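Local coordinates for protein 4-alpha-glucanotransferase (Corynebacterium glutamicum, PDB 5B68) that is an amylomaltase, or disproportionating enzyme, a glucanotransferase whose main domain belongs to the TIM-barrel class, at residues A[28-40]-A[470-483]. Sequence-based numbering, arbitrary orientation.
Sequences IEVSDDTLVKILR and VMPRMQSPATGTYI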
# COMPACT_ATOMS: atom_id res chain seq x y z
N ILE A 28 28.61 -2.51 1.88
CA ILE A 28 28.63 -1.65 3.04
C ILE A 28 28.64 -2.53 4.26
O ILE A 28 27.82 -3.46 4.35
CB ILE A 28 27.36 -0.73 3.09
CG1 ILE A 28 27.23 0.10 1.80
CG2 ILE A 28 27.37 0.15 4.32
CD1 ILE A 28 28.43 0.93 1.43
N GLU A 29 29.58 -2.28 5.17
CA GLU A 29 29.56 -2.93 6.46
C GLU A 29 28.97 -1.90 7.40
O GLU A 29 29.39 -0.77 7.43
CB GLU A 29 30.95 -3.34 6.94
CG GLU A 29 30.92 -4.13 8.25
CD GLU A 29 32.24 -4.85 8.53
OE1 GLU A 29 32.23 -5.78 9.37
OE2 GLU A 29 33.29 -4.51 7.92
N VAL A 30 27.96 -2.33 8.12
CA VAL A 30 27.16 -1.46 8.92
C VAL A 30 27.96 -1.11 10.14
O VAL A 30 28.67 -1.97 10.69
CB VAL A 30 25.81 -2.17 9.27
CG1 VAL A 30 25.01 -1.34 10.27
CG2 VAL A 30 25.00 -2.41 7.98
N SER A 31 27.84 0.10 10.58
CA SER A 31 28.61 0.53 11.75
C SER A 31 28.09 -0.10 13.05
O SER A 31 26.91 -0.47 13.17
CB SER A 31 28.58 2.03 11.90
OG SER A 31 27.33 2.53 12.28
N ASP A 32 28.98 -0.19 14.06
CA ASP A 32 28.58 -0.59 15.39
C ASP A 32 27.44 0.30 15.88
O ASP A 32 26.49 -0.19 16.49
CB ASP A 32 29.75 -0.43 16.39
CG ASP A 32 30.86 -1.47 16.24
OD1 ASP A 32 30.81 -2.32 15.31
OD2 ASP A 32 31.80 -1.42 17.10
N ASP A 33 27.58 1.61 15.66
CA ASP A 33 26.64 2.61 16.17
C ASP A 33 25.24 2.36 15.63
O ASP A 33 24.24 2.47 16.35
CB ASP A 33 27.08 4.05 15.74
CG ASP A 33 26.30 5.12 16.39
OD1 ASP A 33 26.32 5.24 17.63
OD2 ASP A 33 25.58 5.85 15.69
N THR A 34 25.17 2.02 14.37
CA THR A 34 23.87 1.74 13.71
C THR A 34 23.27 0.45 14.32
O THR A 34 22.08 0.40 14.58
CB THR A 34 24.05 1.63 12.19
OG1 THR A 34 24.30 2.96 11.66
CG2 THR A 34 22.78 0.97 11.56
N LEU A 35 24.09 -0.58 14.49
CA LEU A 35 23.57 -1.81 15.05
C LEU A 35 22.95 -1.56 16.43
O LEU A 35 21.85 -2.01 16.71
CB LEU A 35 24.65 -2.87 15.15
CG LEU A 35 25.14 -3.42 13.79
CD1 LEU A 35 26.29 -4.40 14.02
CD2 LEU A 35 24.05 -4.03 12.88
N VAL A 36 23.70 -0.89 17.27
CA VAL A 36 23.23 -0.58 18.60
C VAL A 36 21.96 0.23 18.56
O VAL A 36 21.03 -0.05 19.35
CB VAL A 36 24.36 0.12 19.44
CG1 VAL A 36 23.85 0.65 20.74
CG2 VAL A 36 25.52 -0.85 19.68
N LYS A 37 21.88 1.25 17.71
CA LYS A 37 20.69 2.13 17.72
C LYS A 37 19.45 1.39 17.17
O LYS A 37 18.36 1.58 17.65
CB LYS A 37 20.92 3.40 16.90
CG LYS A 37 21.81 4.34 17.67
CD LYS A 37 22.31 5.48 16.80
CE LYS A 37 22.90 6.56 17.71
NZ LYS A 37 23.74 7.47 16.84
N ILE A 38 19.64 0.53 16.19
CA ILE A 38 18.51 -0.25 15.65
C ILE A 38 18.11 -1.31 16.68
O ILE A 38 16.95 -1.46 16.93
CB ILE A 38 18.84 -0.88 14.29
CG1 ILE A 38 19.11 0.24 13.28
CG2 ILE A 38 17.66 -1.77 13.80
CD1 ILE A 38 18.00 1.23 13.17
N LEU A 39 19.07 -1.96 17.33
CA LEU A 39 18.71 -2.90 18.42
C LEU A 39 17.91 -2.23 19.54
O LEU A 39 16.91 -2.75 20.00
CB LEU A 39 19.94 -3.58 18.96
CG LEU A 39 20.50 -4.61 17.97
CD1 LEU A 39 21.93 -5.01 18.31
CD2 LEU A 39 19.67 -5.88 17.98
N ARG A 40 18.33 -1.04 19.93
CA ARG A 40 17.60 -0.26 20.93
C ARG A 40 16.21 0.17 20.47
O ARG A 40 15.23 0.04 21.25
CB ARG A 40 18.43 0.95 21.34
CG ARG A 40 19.63 0.62 22.23
CD ARG A 40 20.55 1.84 22.51
NE ARG A 40 19.79 2.99 22.98
CZ ARG A 40 19.11 3.07 24.14
NH1 ARG A 40 18.45 4.20 24.42
NH2 ARG A 40 19.06 2.07 25.02
N VAL A 470 15.93 0.58 7.14
CA VAL A 470 15.61 1.52 8.20
C VAL A 470 16.86 2.23 8.67
O VAL A 470 17.96 1.64 8.69
CB VAL A 470 14.94 0.81 9.43
CG1 VAL A 470 13.60 0.23 9.03
CG2 VAL A 470 15.79 -0.30 10.00
N MET A 471 16.68 3.44 9.20
CA MET A 471 17.76 4.21 9.76
C MET A 471 17.31 4.73 11.10
O MET A 471 16.13 4.87 11.34
CB MET A 471 18.09 5.37 8.81
CG MET A 471 16.94 6.36 8.70
SD MET A 471 16.89 7.22 7.13
CE MET A 471 16.35 5.82 6.13
N PRO A 472 18.25 4.95 12.05
CA PRO A 472 17.83 5.58 13.31
C PRO A 472 17.14 6.89 12.97
O PRO A 472 17.54 7.59 12.04
CB PRO A 472 19.15 5.83 14.02
CG PRO A 472 20.07 4.82 13.48
CD PRO A 472 19.70 4.62 12.05
N ARG A 473 16.08 7.20 13.68
CA ARG A 473 15.26 8.30 13.29
C ARG A 473 16.10 9.58 13.32
O ARG A 473 16.88 9.77 14.22
CB ARG A 473 14.04 8.41 14.20
CG ARG A 473 12.97 9.32 13.66
CD ARG A 473 11.62 9.04 14.28
NE ARG A 473 10.94 7.94 13.62
CZ ARG A 473 10.32 8.03 12.46
NH1 ARG A 473 10.29 9.18 11.82
NH2 ARG A 473 9.72 6.98 11.95
N MET A 474 15.93 10.41 12.31
CA MET A 474 16.62 11.70 12.18
C MET A 474 18.06 11.60 11.70
O MET A 474 18.77 12.58 11.68
CB MET A 474 16.54 12.52 13.46
CG MET A 474 15.24 13.29 13.65
SD MET A 474 14.93 14.66 12.51
CE MET A 474 16.27 15.79 12.83
N GLN A 475 18.47 10.42 11.28
CA GLN A 475 19.79 10.22 10.71
C GLN A 475 19.70 10.04 9.22
O GLN A 475 18.65 9.76 8.68
CB GLN A 475 20.48 9.01 11.34
CG GLN A 475 20.89 9.20 12.78
CD GLN A 475 21.89 8.18 13.23
OE1 GLN A 475 22.38 7.39 12.44
NE2 GLN A 475 22.20 8.18 14.50
N SER A 476 20.82 10.25 8.55
CA SER A 476 20.98 10.01 7.13
C SER A 476 20.68 8.55 6.78
O SER A 476 21.05 7.60 7.52
CB SER A 476 22.43 10.30 6.73
OG SER A 476 22.68 9.98 5.36
N PRO A 477 20.10 8.34 5.61
CA PRO A 477 19.90 6.97 5.14
C PRO A 477 21.19 6.15 4.94
O PRO A 477 21.17 4.92 5.02
CB PRO A 477 19.13 7.16 3.85
CG PRO A 477 18.49 8.52 3.96
CD PRO A 477 19.32 9.34 4.84
N ALA A 478 22.31 6.82 4.66
CA ALA A 478 23.63 6.17 4.66
C ALA A 478 23.95 5.40 5.94
O ALA A 478 24.76 4.51 5.88
CB ALA A 478 24.76 7.21 4.39
N THR A 479 23.34 5.79 7.07
CA THR A 479 23.51 5.14 8.35
C THR A 479 22.56 3.98 8.61
O THR A 479 22.63 3.41 9.69
CB THR A 479 23.43 6.13 9.52
OG1 THR A 479 22.10 6.62 9.74
CG2 THR A 479 24.39 7.32 9.23
N GLY A 480 21.74 3.61 7.64
CA GLY A 480 20.76 2.56 7.88
C GLY A 480 21.25 1.16 7.61
O GLY A 480 22.43 0.88 7.28
N THR A 481 20.30 0.25 7.83
CA THR A 481 20.49 -1.14 7.56
C THR A 481 19.13 -1.82 7.35
O THR A 481 18.12 -1.14 7.45
CB THR A 481 21.30 -1.83 8.66
OG1 THR A 481 21.66 -3.11 8.19
CG2 THR A 481 20.57 -1.92 9.98
N TYR A 482 19.15 -3.11 7.05
CA TYR A 482 17.95 -3.88 6.83
C TYR A 482 17.51 -4.57 8.10
O TYR A 482 18.33 -5.06 8.84
CB TYR A 482 18.19 -4.93 5.74
CG TYR A 482 18.14 -4.34 4.37
CD1 TYR A 482 16.93 -4.03 3.79
CD2 TYR A 482 19.30 -4.02 3.69
CE1 TYR A 482 16.87 -3.45 2.56
CE2 TYR A 482 19.24 -3.44 2.44
CZ TYR A 482 18.02 -3.16 1.89
OH TYR A 482 17.92 -2.59 0.66
N ILE A 483 16.22 -4.58 8.34
CA ILE A 483 15.62 -5.48 9.34
C ILE A 483 14.75 -6.45 8.62
O ILE A 483 14.00 -6.08 7.73
CB ILE A 483 14.83 -4.75 10.44
CG1 ILE A 483 13.75 -3.85 9.87
CG2 ILE A 483 15.77 -3.94 11.30
CD1 ILE A 483 12.92 -3.22 11.01
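Ile38, Thr34 and Val30 pack against a beta-hairpin, strands 470-472 and 481-483 with the loop between them, at the edge of a small antiparallel sheet separate from the parallel strands of the TIM barrel. Helix 32-40, from the N-terminal part of the chain, crosses strand 470-472 at 95°, with an axial separation of 8.2 Å. The tightly packed part centres on Ile38, whose side chain divides between both strands. CG1 sits anti to the carbonyl carbon (chi1 -63°), and the bend at chi2 then brings CD1 to the hairpin, where it lies 4.0 Å from Pro472 CD and also meets Val470 CG2. The other branch turns to strand 481-483, and Ile38 CG2 touches Ile483 CG2 at 3.8 Å. One helical turn earlier, Thr34 CG2 rests 4.0 Å from Thr481 CG2. Val30, just before the helix, has a side chain that crosses that of Thr481 at about a right angle and sets CG2 against Thr481 CB and OG1. The hydroxyl of Thr481 is buried here and bonds to the carbonyl of Ala17, while Tyr20 also packs on this threonine, so a second piece of the N-terminal region meets the same strand. Toward the partly exposed side, at Lys37 and Gln475, the contact becomes more polar. Lys37 lays CB against Pro472 CG at 3.8 Å, then runs on extended past Gln475, and its NZ forms a salt bridge with Asp33 OD2 at 2.7 Å, on the syn lone pair, within its own helix. The start of the helix is capped by Ser31 OG, which accepts from Thr34 N at 3.0 Å. In the loop, Ser476 O takes bonds from both the backbone N and the hydroxyl of Thr479, which ties down the residue whose own carbonyl faces the helix. Back at the buried Thr34, that carbonyl receives a hydrogen bond that joins helix to hairpin: Thr34 OG1 donates to Thr479 O over 2.6 Å, in the carbonyl plane at 141°.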